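Local coordinates for lipoprotein (Colwellia psychrerythraea, PDB 3O0Y) that is of unknown function but, as a putative lipoprotein of the DUF885 family in the peptidase MA clan, may be related to metallopeptidases, at residues Val386-Pro392 / Pro414-Asn420; Met320-Leu325 / Val334-Met338. All blocks are in the same frame, centred on the assembly; numbering follows the deposited sequence.

Contact 1 of 2, residues Val386-Pro392 / Pro414-Asn420; sequences VEVKSFP and PGIYWIN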
ATOM      1  N   VAL A 386      15.902   5.413  -6.277  1.00 10.53           N
ATOM      2  CA  VAL A 386      15.469   4.307  -5.469  1.00  9.52           C
ATOM      3  C   VAL A 386      16.640   3.488  -4.919  1.00  9.51           C
ATOM      4  O   VAL A 386      17.719   3.447  -5.521  1.00  9.76           O
ATOM      5  CB  VAL A 386      14.564   3.359  -6.332  1.00  9.72           C
ATOM      6  CG1 VAL A 386      15.379   2.624  -7.425  1.00  8.93           C
ATOM      7  CG2 VAL A 386      13.831   2.342  -5.476  1.00  9.33           C
ATOM      8  N   GLU A 387      16.423   2.887  -3.777  1.00  9.40           N
ATOM      9  CA  GLU A 387      17.393   1.990  -3.175  1.00 11.94           C
ATOM     10  C   GLU A 387      16.728   0.645  -2.884  1.00 11.59           C
ATOM     11  O   GLU A 387      15.541   0.588  -2.635  1.00 11.46           O
ATOM     12  CB  GLU A 387      17.956   2.564  -1.881  1.00 12.73           C
ATOM     13  CG  GLU A 387      18.745   3.848  -2.171  1.00 22.16           C
ATOM     14  CD  GLU A 387      19.551   4.391  -0.979  1.00 29.38           C
ATOM     15  OE1 GLU A 387      19.639   3.698   0.103  1.00 26.22           O
ATOM     16  OE2 GLU A 387      20.025   5.551  -1.162  1.00 34.49           O
ATOM     17  N   VAL A 388      17.522  -0.416  -2.918  1.00  9.36           N
ATOM     18  CA  VAL A 388      17.012  -1.771  -2.643  1.00  9.70           C
ATOM     19  C   VAL A 388      17.489  -2.239  -1.260  1.00 11.18           C
ATOM     20  O   VAL A 388      18.732  -2.151  -0.985  1.00  9.10           O
ATOM     21  CB  VAL A 388      17.503  -2.745  -3.705  1.00 10.20           C
ATOM     22  CG1 VAL A 388      17.039  -4.209  -3.385  1.00  8.39           C
ATOM     23  CG2 VAL A 388      17.017  -2.315  -5.123  1.00 11.07           C
ATOM     24  N   LYS A 389      16.590  -2.771  -0.411  1.00  8.46           N
ATOM     25  CA  LYS A 389      16.895  -3.331   0.902  1.00 10.40           C
ATOM     26  C   LYS A 389      16.154  -4.653   1.102  1.00 10.72           C
ATOM     27  O   LYS A 389      15.077  -4.825   0.586  1.00 10.01           O
ATOM     28  CB  LYS A 389      16.451  -2.422   2.035  1.00  9.59           C
ATOM     29  CG  LYS A 389      17.260  -1.121   2.143  1.00 15.87           C
ATOM     30  CD  LYS A 389      16.842  -0.248   3.395  1.00 23.27           C
ATOM     31  CE  LYS A 389      17.363  -0.779   4.739  1.00 30.46           C
ATOM     32  NZ  LYS A 389      17.157   0.151   6.008  1.00 33.92           N
ATOM     33  N   SER A 390      16.767  -5.566   1.864  1.00  9.07           N
ATOM     34  CA  SER A 390      16.088  -6.796   2.228  1.00 10.61           C
ATOM     35  C   SER A 390      15.285  -6.509   3.479  1.00 10.22           C
ATOM     36  O   SER A 390      15.734  -5.737   4.341  1.00 13.65           O
ATOM     37  CB  SER A 390      17.076  -7.966   2.402  1.00 12.27           C
ATOM     38  OG  SER A 390      18.084  -7.630   3.330  1.00 12.74           O
ATOM     39  N   PHE A 391      14.139  -7.149   3.659  1.00  9.63           N
ATOM     40  CA  PHE A 391      13.468  -7.081   4.926  1.00 11.36           C
ATOM     41  C   PHE A 391      14.377  -7.677   5.999  1.00 12.14           C
ATOM     42  O   PHE A 391      15.052  -8.670   5.777  1.00 11.70           O
ATOM     43  CB  PHE A 391      12.158  -7.849   4.931  1.00 10.36           C
ATOM     44  CG  PHE A 391      11.058  -7.201   4.186  1.00 11.83           C
ATOM     45  CD1 PHE A 391      10.383  -6.125   4.719  1.00 13.94           C
ATOM     46  CD2 PHE A 391      10.627  -7.676   2.984  1.00 11.33           C
ATOM     47  CE1 PHE A 391       9.299  -5.567   4.073  1.00 12.51           C
ATOM     48  CE2 PHE A 391       9.566  -7.079   2.305  1.00 11.50           C
ATOM     49  CZ  PHE A 391       8.903  -6.033   2.840  1.00 12.59           C
ATOM     50  N   PRO A 392      14.431  -7.037   7.178  1.00 15.95           N
ATOM     51  CA  PRO A 392      15.264  -7.589   8.269  1.00 18.12           C
ATOM     52  C   PRO A 392      14.755  -8.969   8.678  1.00 19.01           C
ATOM     53  O   PRO A 392      13.560  -9.224   8.574  1.00 16.44           O
ATOM     54  CB  PRO A 392      15.034  -6.606   9.436  1.00 19.49           C
ATOM     55  CG  PRO A 392      14.419  -5.357   8.826  1.00 20.27           C
ATOM     56  CD  PRO A 392      13.780  -5.761   7.513  1.00 17.01           C
ATOM     57  N   PRO A 414      15.408   7.691   1.322  1.00 15.75           N
ATOM     58  CA  PRO A 414      15.190   7.369  -0.089  1.00 16.09           C
ATOM     59  C   PRO A 414      13.935   6.568  -0.254  1.00 12.92           C
ATOM     60  O   PRO A 414      13.429   6.001   0.734  1.00 13.19           O
ATOM     61  CB  PRO A 414      16.428   6.512  -0.445  1.00 16.78           C
ATOM     62  CG  PRO A 414      16.738   5.845   0.860  1.00 16.55           C
ATOM     63  CD  PRO A 414      16.585   6.939   1.850  1.00 17.53           C
ATOM     64  N   GLY A 415      13.402   6.480  -1.482  1.00 10.92           N
ATOM     65  CA  GLY A 415      12.408   5.445  -1.708  1.00  9.31           C
ATOM     66  C   GLY A 415      13.087   4.104  -1.717  1.00  7.02           C
ATOM     67  O   GLY A 415      14.224   3.990  -2.192  1.00  8.60           O
ATOM     68  N   ILE A 416      12.427   3.094  -1.162  1.00  6.72           N
ATOM     69  CA  ILE A 416      13.037   1.760  -1.036  1.00  6.97           C
ATOM     70  C   ILE A 416      12.154   0.663  -1.578  1.00  6.79           C
ATOM     71  O   ILE A 416      10.966   0.553  -1.240  1.00  6.40           O
ATOM     72  CB  ILE A 416      13.336   1.453   0.473  1.00  6.61           C
ATOM     73  CG1 ILE A 416      14.294   2.551   1.039  1.00 10.09           C
ATOM     74  CG2 ILE A 416      13.939   0.039   0.674  1.00  7.52           C
ATOM     75  CD1 ILE A 416      14.264   2.586   2.563  1.00 12.96           C
ATOM     76  N   TYR A 417      12.780  -0.167  -2.397  1.00  6.48           N
ATOM     77  CA  TYR A 417      12.276  -1.424  -2.852  1.00  4.99           C
ATOM     78  C   TYR A 417      12.788  -2.452  -1.861  1.00  5.87           C
ATOM     79  O   TYR A 417      13.965  -2.735  -1.769  1.00  6.90           O
ATOM     80  CB  TYR A 417      12.730  -1.670  -4.296  1.00  6.16           C
ATOM     81  CG  TYR A 417      12.591  -3.085  -4.869  1.00  3.63           C
ATOM     82  CD1 TYR A 417      11.734  -4.022  -4.369  1.00  5.67           C
ATOM     83  CD2 TYR A 417      13.265  -3.393  -6.033  1.00  7.12           C
ATOM     84  CE1 TYR A 417      11.624  -5.283  -4.961  1.00  5.02           C
ATOM     85  CE2 TYR A 417      13.174  -4.671  -6.592  1.00  5.78           C
ATOM     86  CZ  TYR A 417      12.335  -5.585  -6.069  1.00  8.91           C
ATOM     87  OH  TYR A 417      12.214  -6.827  -6.647  1.00  7.18           O
ATOM     88  N   TRP A 418      11.843  -2.963  -1.078  1.00  5.90           N
ATOM     89  CA  TRP A 418      12.099  -3.999  -0.143  1.00  6.66           C
ATOM     90  C   TRP A 418      11.871  -5.377  -0.751  1.00  6.29           C
ATOM     91  O   TRP A 418      10.832  -5.630  -1.408  1.00  8.08           O
ATOM     92  CB  TRP A 418      11.190  -3.905   1.043  1.00  6.46           C
ATOM     93  CG  TRP A 418      11.344  -2.681   1.829  1.00  5.73           C
ATOM     94  CD1 TRP A 418      10.695  -1.511   1.582  1.00  9.30           C
ATOM     95  CD2 TRP A 418      12.209  -2.436   2.968  1.00  7.18           C
ATOM     96  NE1 TRP A 418      11.067  -0.552   2.516  1.00 12.53           N
ATOM     97  CE2 TRP A 418      12.006  -1.085   3.360  1.00 11.97           C
ATOM     98  CE3 TRP A 418      13.133  -3.206   3.661  1.00 12.14           C
ATOM     99  CZ2 TRP A 418      12.703  -0.498   4.427  1.00 14.61           C
ATOM    100  CZ3 TRP A 418      13.851  -2.645   4.710  1.00 13.83           C
ATOM    101  CH2 TRP A 418      13.608  -1.283   5.102  1.00 14.81           C
ATOM    102  N   ILE A 419      12.841  -6.251  -0.540  1.00  7.00           N
ATOM    103  CA  ILE A 419      12.751  -7.639  -1.006  1.00  6.43           C
ATOM    104  C   ILE A 419      12.832  -8.640   0.141  1.00  7.93           C
ATOM    105  O   ILE A 419      13.658  -8.474   1.033  1.00  9.72           O
ATOM    106  CB  ILE A 419      13.869  -7.886  -2.096  1.00  6.03           C
ATOM    107  CG1 ILE A 419      13.709  -9.263  -2.697  1.00  8.30           C
ATOM    108  CG2 ILE A 419      15.241  -7.663  -1.524  1.00  6.57           C
ATOM    109  CD1 ILE A 419      12.507  -9.425  -3.619  1.00  9.59           C
ATOM    110  N   ASN A 420      11.973  -9.680   0.130  1.00  8.31           N
ATOM    111  CA  ASN A 420      11.987 -10.713   1.183  1.00  7.40           C
ATOM    112  C   ASN A 420      12.919 -11.853   0.815  1.00  9.44           C
ATOM    113  O   ASN A 420      12.664 -12.556  -0.184  1.00  9.80           O
ATOM    114  CB  ASN A 420      10.594 -11.277   1.342  1.00  7.50           C
ATOM    115  CG  ASN A 420      10.436 -12.010   2.613  1.00  9.02           C
ATOM    116  OD1 ASN A 420      11.306 -12.760   3.027  1.00 10.53           O
ATOM    117  ND2 ASN A 420       9.300 -11.804   3.277  1.00 11.13           N
TER

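Contact 2 of 2, residues Met320-Leu325 / Val334-Met338; sequences MNEILL and VGERM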
ATOM      1  N   MET A 320      -0.357 -17.663 -21.548  1.00  4.96           N
ATOM      2  CA  MET A 320       0.690 -18.430 -20.865  1.00  5.25           C
ATOM      3  C   MET A 320       0.768 -19.861 -21.404  1.00  6.75           C
ATOM      4  O   MET A 320       1.840 -20.371 -21.602  1.00  5.61           O
ATOM      5  CB  MET A 320       0.401 -18.455 -19.353  1.00  4.50           C
ATOM      6  CG  MET A 320       0.592 -17.109 -18.668  1.00  7.23           C
ATOM      7  SD  MET A 320       0.095 -17.076 -16.863  1.00  2.00           S
ATOM      8  CE  MET A 320       1.580 -17.948 -16.197  1.00 10.69           C
ATOM      9  N   ASN A 321      -0.385 -20.530 -21.613  1.00  5.26           N
ATOM     10  CA  ASN A 321      -0.360 -21.880 -22.241  1.00  4.63           C
ATOM     11  C   ASN A 321       0.422 -21.922 -23.542  1.00  6.30           C
ATOM     12  O   ASN A 321       1.213 -22.855 -23.802  1.00  5.09           O
ATOM     13  CB  ASN A 321      -1.779 -22.415 -22.364  1.00  5.65           C
ATOM     14  CG  ASN A 321      -1.821 -23.772 -23.012  1.00  6.47           C
ATOM     15  OD1 ASN A 321      -1.366 -24.768 -22.435  1.00  6.58           O
ATOM     16  ND2 ASN A 321      -2.496 -23.848 -24.177  1.00  6.41           N
ATOM     17  N   GLU A 322       0.238 -20.932 -24.414  1.00  5.35           N
ATOM     18  CA  GLU A 322       0.946 -20.929 -25.666  1.00  5.96           C
ATOM     19  C   GLU A 322       2.471 -20.828 -25.536  1.00  6.26           C
ATOM     20  O   GLU A 322       3.243 -21.514 -26.216  1.00  5.75           O
ATOM     21  CB  GLU A 322       0.519 -19.778 -26.571  1.00  7.61           C
ATOM     22  CG  GLU A 322      -0.899 -19.840 -27.020  1.00  7.66           C
ATOM     23  CD  GLU A 322      -1.283 -21.012 -27.850  1.00 15.11           C
ATOM     24  OE1 GLU A 322      -0.425 -21.665 -28.472  1.00 11.74           O
ATOM     25  OE2 GLU A 322      -2.513 -21.237 -27.935  1.00 19.32           O
ATOM     26  N   ILE A 323       2.886 -19.970 -24.629  1.00  5.96           N
ATOM     27  CA  ILE A 323       4.304 -19.805 -24.388  1.00  6.49           C
ATOM     28  C   ILE A 323       4.875 -21.077 -23.788  1.00  4.05           C
ATOM     29  O   ILE A 323       5.962 -21.506 -24.173  1.00  4.54           O
ATOM     30  CB  ILE A 323       4.538 -18.548 -23.534  1.00  5.60           C
ATOM     31  CG1 ILE A 323       4.035 -17.293 -24.249  1.00  7.13           C
ATOM     32  CG2 ILE A 323       5.968 -18.434 -22.991  1.00  6.07           C
ATOM     33  CD1 ILE A 323       3.903 -16.097 -23.320  1.00  6.80           C
ATOM     34  N   LEU A 324       4.173 -21.656 -22.789  1.00  4.07           N
ATOM     35  CA  LEU A 324       4.565 -22.912 -22.200  1.00  3.89           C
ATOM     36  C   LEU A 324       4.744 -24.035 -23.210  1.00  3.74           C
ATOM     37  O   LEU A 324       5.748 -24.747 -23.186  1.00  3.65           O
ATOM     38  CB  LEU A 324       3.625 -23.334 -21.040  1.00  2.08           C
ATOM     39  CG  LEU A 324       3.819 -22.537 -19.748  1.00  5.01           C
ATOM     40  CD1 LEU A 324       2.533 -22.558 -18.942  1.00  5.73           C
ATOM     41  CD2 LEU A 324       5.069 -23.047 -18.928  1.00  6.44           C
ATOM     42  N   LEU A 325       3.757 -24.221 -24.080  1.00  3.66           N
ATOM     43  CA  LEU A 325       3.812 -25.243 -25.072  1.00  5.73           C
ATOM     44  C   LEU A 325       5.065 -25.079 -25.919  1.00  5.34           C
ATOM     45  O   LEU A 325       5.761 -26.074 -26.205  1.00  5.47           O
ATOM     46  CB  LEU A 325       2.597 -25.132 -26.036  1.00  5.58           C
ATOM     47  CG  LEU A 325       1.302 -25.625 -25.419  1.00  7.85           C
ATOM     48  CD1 LEU A 325       0.152 -25.383 -26.403  1.00  6.16           C
ATOM     49  CD2 LEU A 325       1.323 -27.050 -25.093  1.00 11.00           C
ATOM     50  N   VAL A 334      -1.935 -24.550 -16.478  1.00  9.52           N
ATOM     51  CA  VAL A 334      -0.911 -23.520 -16.422  1.00  9.16           C
ATOM     52  C   VAL A 334      -0.270 -23.460 -14.994  1.00  9.48           C
ATOM     53  O   VAL A 334       0.916 -23.381 -14.802  1.00  8.82           O
ATOM     54  CB  VAL A 334      -1.476 -22.158 -16.859  1.00  9.21           C
ATOM     55  CG1 VAL A 334      -0.466 -21.091 -16.521  1.00  9.78           C
ATOM     56  CG2 VAL A 334      -1.782 -22.152 -18.367  1.00  9.33           C
ATOM     57  N   GLY A 335      -1.103 -23.510 -13.959  1.00  9.83           N
ATOM     58  CA  GLY A 335      -0.620 -23.509 -12.634  1.00 10.42           C
ATOM     59  C   GLY A 335       0.302 -24.652 -12.268  1.00  8.93           C
ATOM     60  O   GLY A 335       1.352 -24.438 -11.646  1.00  8.33           O
ATOM     61  N   GLU A 336      -0.065 -25.853 -12.692  1.00  8.44           N
ATOM     62  CA  GLU A 336       0.762 -27.007 -12.461  1.00  7.78           C
ATOM     63  C   GLU A 336       2.104 -26.828 -13.098  1.00  8.99           C
ATOM     64  O   GLU A 336       3.114 -27.247 -12.532  1.00  8.95           O
ATOM     65  CB  GLU A 336       0.070 -28.254 -13.010  1.00  9.94           C
ATOM     66  CG  GLU A 336      -0.987 -28.703 -11.971  1.00 13.97           C
ATOM     67  CD  GLU A 336      -2.056 -29.627 -12.513  1.00 22.37           C
ATOM     68  OE1 GLU A 336      -2.163 -29.854 -13.740  1.00 15.25           O
ATOM     69  OE2 GLU A 336      -2.901 -30.042 -11.677  1.00 25.25           O
ATOM     70  N   ARG A 337       2.087 -26.271 -14.304  1.00  6.82           N
ATOM     71  CA  ARG A 337       3.337 -26.095 -15.037  1.00  7.24           C
ATOM     72  C   ARG A 337       4.247 -25.060 -14.351  1.00  7.76           C
ATOM     73  O   ARG A 337       5.484 -25.247 -14.247  1.00  6.50           O
ATOM     74  CB  ARG A 337       3.077 -25.778 -16.520  1.00  7.29           C
ATOM     75  CG  ARG A 337       2.804 -27.068 -17.304  1.00  7.01           C
ATOM     76  CD  ARG A 337       2.382 -26.852 -18.714  1.00  6.00           C
ATOM     77  NE  ARG A 337       0.995 -26.379 -18.756  1.00  8.50           N
ATOM     78  CZ  ARG A 337       0.372 -25.877 -19.835  1.00  6.26           C
ATOM     79  NH1 ARG A 337       0.994 -25.753 -20.994  1.00  6.02           N
ATOM     80  NH2 ARG A 337      -0.927 -25.484 -19.763  1.00  8.82           N
ATOM     81  N   MET A 338       3.660 -23.978 -13.846  1.00  7.32           N
ATOM     82  CA  MET A 338       4.439 -22.990 -13.134  1.00  6.51           C
ATOM     83  C   MET A 338       5.015 -23.533 -11.814  1.00  7.64           C
ATOM     84  O   MET A 338       6.168 -23.238 -11.445  1.00  8.55           O
ATOM     85  CB  MET A 338       3.613 -21.734 -12.895  1.00  6.94           C
ATOM     86  CG  MET A 338       3.176 -20.992 -14.193  1.00  7.64           C
ATOM     87  SD  MET A 338       4.478 -20.495 -15.337  1.00  3.30           S
ATOM     88  CE  MET A 338       5.450 -19.407 -14.249  1.00 13.32           C
TER

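Contact 1 of 2, residues Val386-Pro392 / Pro414-Asn420
Strands 387-390 and 416-419 run parallel: their short axes approach to 4.6 Å at 28°, and the paired CA atoms of E387 and I416 lie 4.9 Å apart, those of S390 and I419 4.7 Å. Five backbone hydrogen bonds follow the parallel pattern: E387 and K389 each bond to the residues before and after their partner (K389 N to Y417 O, 3.0 Å; I419 N to K389 O, 2.9 Å), and F391 N adds a fifth to I419 O. On one face V388 CG2 meets Y417 CD2 at 4.0 Å. On the other, K389 CB lies over the six-membered ring of W418, 4.1 Å from its centroid, a CH-pi contact. W418 CB in turn sits 3.9 Å from the F391 ring centroid, over that ring's face, a second CH-pi contact. Strand 416-419 is central in a mixed three-strand sheet, with antiparallel strand 402-405 along its other edge; W418 NE1 bonds T405 there. Helices 353-373 and 432-439 pack against the V388 and Y417 face.

Contact 2 of 2, residues Met320-Leu325 / Val334-Met338
R337, L324 and V334 lose the most surface here, 82, 77 and 58 Å² of the 352 Å² buried in total, and between them they explain how helix 302-326 meets helix 334-342. The two short axes stay 10.6 Å apart at 47°, so side chains bridge the gap; even the CA atoms of N321 and V334 are 6.1 Å apart. R337 reaches across with its guanidinium, and both terminal nitrogens donate to a single acceptor: NH2 to N321 OD1 at 2.8 Å and NH1 to N321 OD1 at 2.9 Å. L324 packs on the same group, with its CD1 over one guanidinium face and its CB 3.6 Å from R337 NH1. V334 points toward the other helix and meets three of its residues: its CG1 touches M320 CE at 3.8 Å and L324 CD1 at 4.1 Å, while its CG2 lies 4.0 Å from N321 CB. M338 SD adds a contact of 4.0 Å to M320 CE. Further bonds from R337 NH1 to Y329 O and from NE to T333 O tie the guanidinium to the linker joining the helices. The chemistry is thus that of two consecutive helices clasped across a short loop: an arginine satisfied by neutral oxygens, with no salt bridge between these segments, beside a small apolar cluster of methionine, leucine and valine.

In the fold
Contact 1 lies nearer the chain centre, its own centre about 15 Å from it, whereas contact 2 sits about 30 Å out; the two centres are 31 Å apart and their nearest atoms about 16 Å, so they do not touch. Both are partly buried to a similar degree: 7 of 14 touching residues and 4 of 7. They share no helix or strand and follow one another along the chain. Contact 1 buries 722 Å² and pairs backbone amides with carbonyls, adding CH-pi contacts over W418 and F391. Contact 2, joining successive helices of a predominantly helical fold, has no main-chain hydrogen bond between its segments; largely side chains make it, an arginine-asparagine pair beside methionine, leucine and valine.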